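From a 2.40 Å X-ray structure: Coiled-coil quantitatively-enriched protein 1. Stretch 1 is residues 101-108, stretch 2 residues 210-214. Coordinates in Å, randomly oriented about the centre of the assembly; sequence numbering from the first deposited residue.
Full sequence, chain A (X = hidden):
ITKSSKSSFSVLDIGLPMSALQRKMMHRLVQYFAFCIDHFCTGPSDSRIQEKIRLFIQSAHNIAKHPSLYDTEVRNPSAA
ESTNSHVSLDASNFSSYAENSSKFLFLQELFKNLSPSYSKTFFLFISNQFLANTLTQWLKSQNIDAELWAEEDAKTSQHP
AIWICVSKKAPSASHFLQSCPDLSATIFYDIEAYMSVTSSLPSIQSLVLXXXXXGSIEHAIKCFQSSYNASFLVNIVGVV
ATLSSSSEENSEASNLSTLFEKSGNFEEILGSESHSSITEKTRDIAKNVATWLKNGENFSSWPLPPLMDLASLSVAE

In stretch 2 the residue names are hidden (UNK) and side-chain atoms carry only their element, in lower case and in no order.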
# COMPACT_ATOMS: atom_id res chain seq x y z
N SER A 101 -24.04 -17.49 -2.48
CA SER A 101 -23.16 -18.64 -2.29
C SER A 101 -23.61 -19.82 -3.13
O SER A 101 -24.68 -20.38 -2.91
CB SER A 101 -23.03 -19.02 -0.84
OG SER A 101 -22.22 -20.18 -0.69
N SER A 102 -22.77 -20.20 -4.10
CA SER A 102 -22.96 -21.39 -4.92
C SER A 102 -22.88 -22.64 -4.05
O SER A 102 -23.37 -23.69 -4.44
CB SER A 102 -21.92 -21.46 -6.00
OG SER A 102 -22.34 -20.74 -7.15
N LYS A 103 -22.24 -22.52 -2.88
CA LYS A 103 -22.02 -23.65 -2.00
C LYS A 103 -23.32 -24.01 -1.28
O LYS A 103 -23.70 -25.17 -1.23
CB LYS A 103 -20.88 -23.36 -1.02
CG LYS A 103 -19.50 -23.39 -1.65
CD LYS A 103 -18.38 -23.17 -0.67
CE LYS A 103 -17.02 -23.32 -1.32
NZ LYS A 103 -15.93 -23.03 -0.36
N PHE A 104 -23.99 -22.99 -0.72
CA PHE A 104 -25.29 -23.15 -0.08
C PHE A 104 -26.29 -23.72 -1.08
O PHE A 104 -27.00 -24.68 -0.76
CB PHE A 104 -25.77 -21.82 0.51
CG PHE A 104 -25.34 -21.56 1.93
CD1 PHE A 104 -23.99 -21.54 2.28
CD2 PHE A 104 -26.28 -21.32 2.93
CE1 PHE A 104 -23.60 -21.29 3.59
CE2 PHE A 104 -25.88 -21.07 4.23
CZ PHE A 104 -24.54 -21.06 4.56
N LEU A 105 -26.33 -23.13 -2.28
CA LEU A 105 -27.26 -23.54 -3.32
C LEU A 105 -26.98 -24.99 -3.74
O LEU A 105 -27.91 -25.76 -3.94
CB LEU A 105 -27.16 -22.59 -4.52
CG LEU A 105 -28.05 -22.93 -5.72
CD1 LEU A 105 -29.52 -22.94 -5.34
CD2 LEU A 105 -27.81 -21.96 -6.87
N PHE A 106 -25.69 -25.33 -3.85
CA PHE A 106 -25.29 -26.69 -4.19
C PHE A 106 -25.87 -27.68 -3.19
O PHE A 106 -26.48 -28.67 -3.58
CB PHE A 106 -23.77 -26.82 -4.28
CG PHE A 106 -23.28 -28.24 -4.41
CD1 PHE A 106 -23.26 -28.88 -5.64
CD2 PHE A 106 -22.89 -28.96 -3.29
CE1 PHE A 106 -22.83 -30.20 -5.75
CE2 PHE A 106 -22.46 -30.28 -3.40
CZ PHE A 106 -22.44 -30.89 -4.63
N LEU A 107 -25.69 -27.38 -1.90
CA LEU A 107 -26.10 -28.28 -0.83
C LEU A 107 -27.61 -28.44 -0.82
O LEU A 107 -28.12 -29.53 -0.55
CB LEU A 107 -25.57 -27.75 0.51
CG LEU A 107 -24.07 -27.93 0.74
CD1 LEU A 107 -23.62 -27.15 1.97
CD2 LEU A 107 -23.70 -29.40 0.88
N GLN A 108 -28.33 -27.36 -1.13
CA GLN A 108 -29.78 -27.36 -1.19
C GLN A 108 -30.25 -28.29 -2.30
O GLN A 108 -31.08 -29.17 -2.08
CB GLN A 108 -30.31 -25.95 -1.43
CG GLN A 108 -31.83 -25.83 -1.31
CD GLN A 108 -32.36 -24.70 -2.16
OE1 GLN A 108 -32.45 -24.79 -3.38
NE2 GLN A 108 -32.75 -23.61 -1.50
N UNK A 210 -14.97 -32.12 -2.04
CA UNK A 210 -14.48 -30.79 -1.72
C UNK A 210 -15.24 -29.75 -2.55
O UNK A 210 -15.24 -29.82 -3.77
c UNK A 210 -12.98 -30.68 -1.96
n UNK A 210 -8.40 -31.17 -3.98
n UNK A 210 -10.06 -31.34 -2.40
n UNK A 210 -8.12 -30.23 -1.91
c UNK A 210 -8.86 -30.91 -2.76
c UNK A 210 -10.67 -31.13 -1.09
c UNK A 210 -12.12 -31.54 -1.04
N UNK A 211 -15.88 -28.81 -1.85
CA UNK A 211 -16.48 -27.65 -2.48
C UNK A 211 -15.38 -26.59 -2.63
O UNK A 211 -14.88 -26.08 -1.63
c UNK A 211 -19.83 -27.64 -0.49
c UNK A 211 -18.87 -29.29 -2.11
c UNK A 211 -17.63 -27.14 -1.60
c UNK A 211 -18.99 -27.82 -1.75
N UNK A 212 -15.00 -26.32 -3.88
CA UNK A 212 -13.91 -25.41 -4.19
C UNK A 212 -14.43 -24.34 -5.15
O UNK A 212 -14.90 -24.66 -6.24
c UNK A 212 -12.13 -27.17 -3.75
c UNK A 212 -12.71 -26.18 -4.77
c UNK A 212 -11.65 -25.21 -5.28
c UNK A 212 -11.06 -28.09 -4.30
N UNK A 213 -14.33 -23.08 -4.73
CA UNK A 213 -14.77 -21.97 -5.57
C UNK A 213 -13.77 -21.75 -6.70
O UNK A 213 -12.57 -21.65 -6.47
c UNK A 213 -18.12 -20.25 -2.96
n UNK A 213 -18.60 -20.27 -4.21
c UNK A 213 -17.56 -20.44 -5.08
n UNK A 213 -16.81 -20.39 -3.03
c UNK A 213 -15.00 -20.70 -4.75
c UNK A 213 -16.43 -20.52 -4.35
N UNK A 214 -14.30 -21.66 -7.93
CA UNK A 214 -13.49 -21.44 -9.12
C UNK A 214 -12.88 -20.04 -9.06
O UNK A 214 -13.60 -19.05 -8.93
c UNK A 214 -13.61 -23.79 -11.37
c UNK A 214 -15.97 -23.06 -11.65
c UNK A 214 -14.37 -21.62 -10.37
c UNK A 214 -14.77 -23.05 -10.72
O HOH W 1 -21.04 -18.33 -4.91

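Position 210 carries seven side-chain atoms: three carbons in a row, a nitrogen, then a carbon bearing two more nitrogens. Its CB lies out of reach of stretch 1, and its three nitrogens are hydrogen-bonded elsewhere in the structure. That planar guanidinium end belongs to arginine alone, so this is Arg-210.

Position 211 has four carbons, forked at the second, and its CA-to-CB bond points toward the helix. One arm of the fork comes within 3.9 Å of Phe-106 CE2, the other within 4.4 Å of Leu-107 CG, while its CB lies 3.9 Å from Lys-103 CE. A four-carbon side chain forked at the second carbon is leucine: Leu-211. The arm near Phe-106 CE2 is CD1 and the arm near Leu-107 CG is CD2, so the fork reaches two neighbours on the helix at once. Its chi2 of 32° lies between the usual wells.

Position 212 also has four carbons, but the fork comes at the first and one arm is two carbons long. Its CA-to-CB bond points away from the helix, as expected one step along a strand, and its nearest side-chain approach is CB to Lys-103 CE, 6.2 Å. This is isoleucine, Ile-212.

Position 213 shows one carbon leading into a five-membered ring of three carbons and two nitrogens. CA to CB points sideways, yet the ring swings nearer the helix: one ring nitrogen lies 3.4 Å from Lys-103 CE and the other 4.0 Å from Ser-102 CB. The ring is an imidazole, so this is His-213; the first nitrogen is ND1, the second NE2. A water links the stretches here, accepting from Ser-102 N at 2.7 Å and lying 3.2 Å from His-213 NE2.

Position 214 has four carbons forked at the second, out of reach of the helix, and adds nothing to this contact. It is again leucine, Leu-214.

The contact therefore works through alternate strand positions, Leu-211 and His-213, set against the start of a helix running at 144° to the strand. Lys-103 is the hub: its extended chain, with chi2 to chi4 all t, lays methylene carbons along both residues and carries NZ to 3.5 Å from Leu-211 O. Ser-101 caps the helix by accepting two weak hydrogen bonds at OG, from Lys-103 N at 3.2 Å and Phe-104 N at 3.3 Å. Ser-102 N donates instead to the water. The rule to read is that Leu-211 packs against Phe-106, Leu-107 and the Lys-103 chain, while the His-213 ring rests on carbons of Lys-103 and Ser-102 and shares a water with Ser-102 N.

Stretch 2 (210-214) RLIHL
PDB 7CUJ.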